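Local coordinates for chromosome partition protein Smc (Pyrococcus furiosus, PDB 5XNS) that probably condenses and partitions chromosomes, binding and hydrolysing ATP in the ABC-type head domain built from its two ends, at residues N35-S40 against I377-R382; K13-K18 against G384-V389. All coordinates share one frame; numbering follows the deposited sequence.

Contact 1: residues N35-S40 against I377-R382; sequences NGSGKS and IGVSMR
Val379 puts its two methyls against the turn of the ATP-binding loop, and this is the tight part of the contact. Val379 CG1 is anti to the backbone N (chi1 -174°) and reaches the loop backbone, 3.6 Å from Ser37 O and 3.8 Å from Lys39 N. Val379 CG2 lies alongside the root of the lysine, 4.0 Å from Lys39 CB. Ser37 adds its CB, which rests 3.3 Å from Val379 O. Ser37 OG turns back into its own loop: it accepts from Lys39 N at 3.2 Å, an ST turn, and also bonds to Ala34 O. Lys39 leads its amine away from the strand, into weak bonds with Asn35 OD1 and the carbonyls of Gly33 and Ala34, close to a citrate probably from the crystallisation liquor. No hydrogen bond joins the two segments.

The loose side is at Met381 and Gly36. Gly36 is exposed and Met381 partly so. Few atoms touch here: Met381 CB meets Ser37 O, and Met381 SD lies 3.8 Å from Gly36 O.

Residues 35-40 hold most of the ATP-binding P-loop (Walker A), which runs into helix 39-49. Strand 375-381 lies between strands 28-32 and 386-392 in the mixed sheet, and Ser380 OG bonds to Glu49 of the Segregation and condensation protein A chain.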
ATOM      1  N   ASN A  35     -18.906   8.311  -7.785  1.00 24.99           N
ATOM      2  CA  ASN A  35     -18.914   6.863  -7.875  1.00 28.17           C
ATOM      3  C   ASN A  35     -19.279   6.471  -9.300  1.00 29.79           C
ATOM      4  O   ASN A  35     -20.203   7.026  -9.895  1.00 32.37           O
ATOM      5  CB  ASN A  35     -19.881   6.254  -6.853  1.00 31.97           C
ATOM      6  CG  ASN A  35     -19.295   6.233  -5.411  1.00 40.83           C
ATOM      7  OD1 ASN A  35     -18.061   6.316  -5.198  1.00 35.59           O
ATOM      8  ND2 ASN A  35     -20.182   6.135  -4.424  1.00 35.42           N
ATOM      9  N   GLY A  36     -18.510   5.563  -9.876  1.00 29.25           N
ATOM     10  CA  GLY A  36     -18.662   5.249 -11.278  1.00 27.05           C
ATOM     11  C   GLY A  36     -17.792   6.070 -12.200  1.00 31.84           C
ATOM     12  O   GLY A  36     -17.862   5.885 -13.422  1.00 34.68           O
ATOM     13  N   SER A  37     -16.958   6.958 -11.665  1.00 23.90           N
ATOM     14  CA  SER A  37     -16.108   7.757 -12.542  1.00 23.80           C
ATOM     15  C   SER A  37     -14.933   6.967 -13.091  1.00 24.03           C
ATOM     16  O   SER A  37     -14.343   7.384 -14.090  1.00 23.05           O
ATOM     17  CB  SER A  37     -15.558   8.974 -11.799  1.00 25.70           C
ATOM     18  OG  SER A  37     -14.881   8.546 -10.631  1.00 23.21           O
ATOM     19  N   GLY A  38     -14.570   5.854 -12.459  1.00 22.97           N
ATOM     20  CA  GLY A  38     -13.305   5.201 -12.731  1.00 19.99           C
ATOM     21  C   GLY A  38     -12.188   5.566 -11.772  1.00 24.91           C
ATOM     22  O   GLY A  38     -11.053   5.102 -11.966  1.00 22.89           O
ATOM     23  N   LYS A  39     -12.461   6.389 -10.749  1.00 21.11           N
ATOM     24  CA  LYS A  39     -11.425   6.700  -9.767  1.00 21.88           C
ATOM     25  C   LYS A  39     -10.935   5.441  -9.051  1.00 19.24           C
ATOM     26  O   LYS A  39      -9.748   5.326  -8.730  1.00 18.63           O
ATOM     27  CB  LYS A  39     -11.925   7.729  -8.751  1.00 18.12           C
ATOM     28  CG  LYS A  39     -13.043   7.267  -7.812  1.00 20.07           C
ATOM     29  CD  LYS A  39     -13.442   8.409  -6.873  1.00 23.71           C
ATOM     30  CE  LYS A  39     -14.246   7.940  -5.662  1.00 24.13           C
ATOM     31  NZ  LYS A  39     -15.581   7.434  -6.028  1.00 25.71           N
ATOM     32  N   SER A  40     -11.824   4.484  -8.788  1.00 17.41           N
ATOM     33  CA  SER A  40     -11.371   3.294  -8.067  1.00 19.55           C
ATOM     34  C   SER A  40     -10.557   2.349  -8.944  1.00 23.43           C
ATOM     35  O   SER A  40      -9.746   1.565  -8.413  1.00 21.71           O
ATOM     36  CB  SER A  40     -12.568   2.569  -7.450  1.00 20.61           C
ATOM     37  OG  SER A  40     -13.151   3.409  -6.448  1.00 21.79           O
ATOM     38  N   ILE A 377      -6.509  14.639  -7.639  1.00 22.47           N
ATOM     39  CA  ILE A 377      -6.681  14.177  -9.007  1.00 19.07           C
ATOM     40  C   ILE A 377      -8.167  13.915  -9.143  1.00 23.97           C
ATOM     41  O   ILE A 377      -8.706  13.048  -8.447  1.00 22.53           O
ATOM     42  CB  ILE A 377      -5.863  12.909  -9.311  1.00 23.06           C
ATOM     43  CG1 ILE A 377      -4.393  13.065  -8.902  1.00 21.48           C
ATOM     44  CG2 ILE A 377      -5.918  12.583 -10.793  1.00 19.91           C
ATOM     45  CD1 ILE A 377      -3.710  14.242  -9.551  1.00 23.76           C
ATOM     46  N   GLY A 378      -8.839  14.699  -9.987  1.00 23.50           N
ATOM     47  CA  GLY A 378     -10.260  14.545 -10.194  1.00 22.31           C
ATOM     48  C   GLY A 378     -10.485  13.660 -11.400  1.00 25.21           C
ATOM     49  O   GLY A 378      -9.827  13.822 -12.428  1.00 27.49           O
ATOM     50  N   VAL A 379     -11.395  12.709 -11.261  1.00 22.65           N
ATOM     51  CA  VAL A 379     -11.677  11.727 -12.298  1.00 22.86           C
ATOM     52  C   VAL A 379     -13.141  11.854 -12.667  1.00 22.18           C
ATOM     53  O   VAL A 379     -14.006  11.934 -11.783  1.00 22.98           O
ATOM     54  CB  VAL A 379     -11.369  10.288 -11.840  1.00 25.16           C
ATOM     55  CG1 VAL A 379     -11.532   9.295 -13.013  1.00 23.70           C
ATOM     56  CG2 VAL A 379      -9.982  10.202 -11.239  1.00 20.71           C
ATOM     57  N   SER A 380     -13.417  11.866 -13.966  1.00 23.34           N
ATOM     58  CA  SER A 380     -14.786  11.874 -14.453  1.00 30.46           C
ATOM     59  C   SER A 380     -14.858  11.046 -15.726  1.00 28.26           C
ATOM     60  O   SER A 380     -13.887  10.953 -16.479  1.00 26.41           O
ATOM     61  CB  SER A 380     -15.274  13.304 -14.719  1.00 29.60           C
ATOM     62  OG  SER A 380     -14.492  13.876 -15.749  1.00 36.09           O
ATOM     63  N   MET A 381     -16.016  10.440 -15.954  1.00 28.84           N
ATOM     64  CA  MET A 381     -16.220   9.570 -17.099  1.00 31.52           C
ATOM     65  C   MET A 381     -16.975  10.343 -18.171  1.00 38.45           C
ATOM     66  O   MET A 381     -18.103  10.794 -17.940  1.00 37.70           O
ATOM     67  CB  MET A 381     -16.976   8.301 -16.714  1.00 29.79           C
ATOM     68  CG  MET A 381     -16.700   7.172 -17.671  1.00 34.30           C
ATOM     69  SD  MET A 381     -17.419   5.606 -17.165  1.00 48.27           S
ATOM     70  CE  MET A 381     -19.159   5.951 -17.428  1.00 44.68           C
ATOM     71  N   ARG A 382     -16.332  10.519 -19.330  1.00 44.45           N
ATOM     72  CA  ARG A 382     -16.883  11.240 -20.477  1.00 48.54           C
ATOM     73  C   ARG A 382     -17.063  10.234 -21.617  1.00 47.04           C
ATOM     74  O   ARG A 382     -16.083   9.815 -22.244  1.00 40.66           O
ATOM     75  CB  ARG A 382     -15.954  12.389 -20.870  1.00 48.32           C
ATOM     76  CG  ARG A 382     -16.454  13.281 -22.003  1.00 61.72           C
ATOM     77  CD  ARG A 382     -15.648  14.583 -22.082  1.00 64.39           C
ATOM     78  NE  ARG A 382     -14.376  14.391 -22.782  1.00 67.83           N
ATOM     79  CZ  ARG A 382     -14.195  14.591 -24.090  1.00 72.64           C
ATOM     80  NH1 ARG A 382     -15.207  14.990 -24.857  1.00 70.15           N
ATOM     81  NH2 ARG A 382     -12.993  14.384 -24.641  1.00 68.31           N
TER

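Contact 2: residues K13-K18 against G384-V389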
ATOM      1  N   LYS A  13      -9.393  -1.101 -18.047  1.00 22.15           N
ATOM      2  CA  LYS A  13     -10.754  -0.930 -17.554  1.00 20.29           C
ATOM      3  C   LYS A  13     -11.418   0.285 -18.200  1.00 24.02           C
ATOM      4  O   LYS A  13     -11.561   0.308 -19.424  1.00 24.17           O
ATOM      5  CB  LYS A  13     -10.753  -0.880 -16.021  1.00 23.36           C
ATOM      6  CG  LYS A  13     -10.084  -2.143 -15.444  1.00 24.91           C
ATOM      7  CD  LYS A  13     -10.254  -2.318 -13.945  1.00 23.56           C
ATOM      8  CE  LYS A  13     -11.699  -2.556 -13.589  1.00 22.60           C
ATOM      9  NZ  LYS A  13     -11.850  -2.785 -12.113  1.00 29.29           N
ATOM     10  N   SER A  14     -11.817   1.299 -17.426  1.00 22.38           N
ATOM     11  CA  SER A  14     -12.577   2.405 -18.021  1.00 21.28           C
ATOM     12  C   SER A  14     -11.688   3.455 -18.686  1.00 23.57           C
ATOM     13  O   SER A  14     -12.205   4.492 -19.113  1.00 25.05           O
ATOM     14  CB  SER A  14     -13.463   3.073 -16.969  1.00 21.38           C
ATOM     15  OG  SER A  14     -12.672   3.684 -15.950  1.00 20.18           O
ATOM     16  N   TYR A  15     -10.379   3.224 -18.771  1.00 21.00           N
ATOM     17  CA  TYR A  15      -9.440   4.174 -19.359  1.00 25.94           C
ATOM     18  C   TYR A  15      -9.152   3.744 -20.796  1.00 31.16           C
ATOM     19  O   TYR A  15      -8.725   2.606 -21.037  1.00 31.42           O
ATOM     20  CB  TYR A  15      -8.159   4.263 -18.520  1.00 22.27           C
ATOM     21  CG  TYR A  15      -8.440   4.908 -17.175  1.00 23.69           C
ATOM     22  CD1 TYR A  15      -8.973   4.166 -16.119  1.00 23.04           C
ATOM     23  CD2 TYR A  15      -8.234   6.272 -16.970  1.00 22.96           C
ATOM     24  CE1 TYR A  15      -9.269   4.777 -14.876  1.00 21.27           C
ATOM     25  CE2 TYR A  15      -8.528   6.875 -15.735  1.00 19.42           C
ATOM     26  CZ  TYR A  15      -9.041   6.118 -14.704  1.00 19.21           C
ATOM     27  OH  TYR A  15      -9.340   6.697 -13.491  1.00 23.78           O
ATOM     28  N   GLY A  16      -9.385   4.648 -21.743  1.00 27.78           N
ATOM     29  CA  GLY A  16      -9.482   4.284 -23.142  1.00 29.68           C
ATOM     30  C   GLY A  16      -8.137   4.163 -23.828  1.00 30.44           C
ATOM     31  O   GLY A  16      -7.086   4.015 -23.194  1.00 29.56           O
ATOM     32  N   ASN A  17      -8.179   4.262 -25.160  1.00 30.52           N
ATOM     33  CA  ASN A  17      -7.018   3.985 -26.004  1.00 28.36           C
ATOM     34  C   ASN A  17      -5.998   5.106 -26.027  1.00 28.63           C
ATOM     35  O   ASN A  17      -4.874   4.879 -26.480  1.00 37.24           O
ATOM     36  CB  ASN A  17      -7.474   3.686 -27.434  1.00 31.57           C
ATOM     37  CG  ASN A  17      -8.263   2.401 -27.520  1.00 30.84           C
ATOM     38  OD1 ASN A  17      -7.822   1.363 -27.025  1.00 29.58           O
ATOM     39  ND2 ASN A  17      -9.441   2.466 -28.119  1.00 30.25           N
ATOM     40  N   LYS A  18      -6.352   6.301 -25.578  1.00 32.78           N
ATOM     41  CA  LYS A  18      -5.399   7.398 -25.444  1.00 35.13           C
ATOM     42  C   LYS A  18      -4.811   7.364 -24.031  1.00 33.83           C
ATOM     43  O   LYS A  18      -5.554   7.468 -23.048  1.00 34.90           O
ATOM     44  CB  LYS A  18      -6.088   8.733 -25.732  1.00 32.17           C
ATOM     45  CG  LYS A  18      -5.178   9.954 -25.642  1.00 46.25           C
ATOM     46  CD  LYS A  18      -5.077  10.685 -26.982  1.00 54.48           C
ATOM     47  CE  LYS A  18      -3.979  11.759 -26.974  1.00 62.02           C
ATOM     48  NZ  LYS A  18      -2.602  11.226 -26.705  1.00 52.82           N
ATOM     49  N   GLY A 384     -18.271   7.017 -21.558  1.00 41.55           N
ATOM     50  CA  GLY A 384     -17.721   5.725 -21.201  1.00 35.71           C
ATOM     51  C   GLY A 384     -16.216   5.679 -21.103  1.00 32.03           C
ATOM     52  O   GLY A 384     -15.647   4.585 -21.073  1.00 35.98           O
ATOM     53  N   VAL A 385     -15.546   6.827 -21.043  1.00 28.19           N
ATOM     54  CA  VAL A 385     -14.094   6.881 -20.954  1.00 27.61           C
ATOM     55  C   VAL A 385     -13.714   7.794 -19.790  1.00 29.17           C
ATOM     56  O   VAL A 385     -14.229   8.913 -19.675  1.00 28.00           O
ATOM     57  CB  VAL A 385     -13.470   7.371 -22.273  1.00 30.82           C
ATOM     58  CG1 VAL A 385     -11.958   7.323 -22.194  1.00 30.02           C
ATOM     59  CG2 VAL A 385     -13.965   6.517 -23.455  1.00 32.24           C
ATOM     60  N   SER A 386     -12.825   7.317 -18.924  1.00 22.57           N
ATOM     61  CA  SER A 386     -12.408   8.105 -17.771  1.00 24.72           C
ATOM     62  C   SER A 386     -11.309   9.082 -18.159  1.00 27.14           C
ATOM     63  O   SER A 386     -10.391   8.737 -18.907  1.00 26.38           O
ATOM     64  CB  SER A 386     -11.910   7.193 -16.641  1.00 23.04           C
ATOM     65  OG  SER A 386     -12.957   6.377 -16.142  1.00 20.83           O
ATOM     66  N   LYS A 387     -11.383  10.298 -17.621  1.00 25.36           N
ATOM     67  CA  LYS A 387     -10.314  11.265 -17.819  1.00 28.23           C
ATOM     68  C   LYS A 387     -10.070  12.026 -16.518  1.00 27.02           C
ATOM     69  O   LYS A 387     -10.908  12.028 -15.610  1.00 26.65           O
ATOM     70  CB  LYS A 387     -10.652  12.218 -18.977  1.00 29.28           C
ATOM     71  CG  LYS A 387     -11.845  13.115 -18.698  1.00 30.63           C
ATOM     72  CD  LYS A 387     -11.373  14.534 -18.421  1.00 37.21           C
ATOM     73  CE  LYS A 387     -12.533  15.447 -18.084  1.00 39.94           C
ATOM     74  NZ  LYS A 387     -12.027  16.689 -17.448  1.00 40.82           N
ATOM     75  N   VAL A 388      -8.909  12.685 -16.434  1.00 23.83           N
ATOM     76  CA  VAL A 388      -8.460  13.250 -15.166  1.00 28.60           C
ATOM     77  C   VAL A 388      -8.092  14.720 -15.311  1.00 28.71           C
ATOM     78  O   VAL A 388      -7.680  15.192 -16.377  1.00 27.23           O
ATOM     79  CB  VAL A 388      -7.268  12.466 -14.555  1.00 29.70           C
ATOM     80  CG1 VAL A 388      -7.541  10.964 -14.576  1.00 24.23           C
ATOM     81  CG2 VAL A 388      -5.966  12.802 -15.263  1.00 28.75           C
ATOM     82  N   VAL A 389      -8.235  15.436 -14.199  1.00 25.70           N
ATOM     83  CA  VAL A 389      -7.837  16.828 -14.049  1.00 25.02           C
ATOM     84  C   VAL A 389      -7.078  16.934 -12.734  1.00 28.05           C
ATOM     85  O   VAL A 389      -7.532  16.397 -11.714  1.00 28.85           O
ATOM     86  CB  VAL A 389      -9.071  17.754 -14.045  1.00 28.65           C
ATOM     87  CG1 VAL A 389      -8.670  19.188 -13.713  1.00 25.86           C
ATOM     88  CG2 VAL A 389      -9.802  17.669 -15.389  1.00 26.84           C
TER
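The Tyr15 ring lies flat on Ser386. Ser386 CB sits over one face, 3.6 Å from the ring centroid and 17° off the ring normal, a CH-pi contact shifted toward the CE2 and CZ rim. Val388 CG1 comes to the ring edge near its plane, 4.4 Å from Tyr15 CE2. The ring's CG is anti to the carbonyl carbon (chi1 -68°), which brings the ring back over the strand although the side chain sets out away from it. Its hydroxyl bonds to Gly38 O of the ATP-binding loop.

Two hydrogen bonds accompany this CH-pi contact. Ser386 N donates to Ser14 O at 2.9 Å, nearly straight at 163°. Val385 CA makes a longer CA-H...O contact of 3.6 Å to the same Ser14 O. In the second bond Ser14 OG donates to Ser386 OG at 2.7 Å. Asn41 also bonds to Ser14 OG, and Ser386 OG also bonds to Ser37 O, so the serine pair links loop 13-18 to the nucleotide-binding region. Val385 CG1 packs 3.7 Å from Gly16 N, where a side chain on the glycine would be tight.

A leucine in place of Tyr15 would probably lose the flat cover over Ser386 CB and leave Gly38 O without its hydroxyl partner.

Residues 13-18 lie in the loop between strands 3-10 and 20-23. Within this chain, strand 386-392 is an outermost strand of the mixed sheet. Helix 39-49 also touches Tyr15. The ring meets Val20 of strand 20-23 as well as Val379 and Val388, so it packs where the six-stranded antiparallel sheet meets the mixed sheet.

How the contacts relate
The two contacts are neighbours, their centres about 9 Å apart. Contact 1 uses strand 375-381 and contact 2 uses strand 386-392, the two neighbouring antiparallel strands of one hairpin. Both are partly buried. Contact 1 mixes a buried interior with an exposed end at Gly36; none of the touching residues of contact 2 is fully exposed. Their chemistry differs. Contact 1 is van der Waals packing; the loop carbonyls of Ser37 and Gly38 are instead taken by side chains of contact 2. Contact 2 has hydrogen bonds and an aromatic face. Ser37 O to Ser386 OG (2.7 Å) and Gly378 N to Val389 O (2.8 Å), both probable hydrogen bonds, join them, and Val379 CG1 packs on Tyr15 OH.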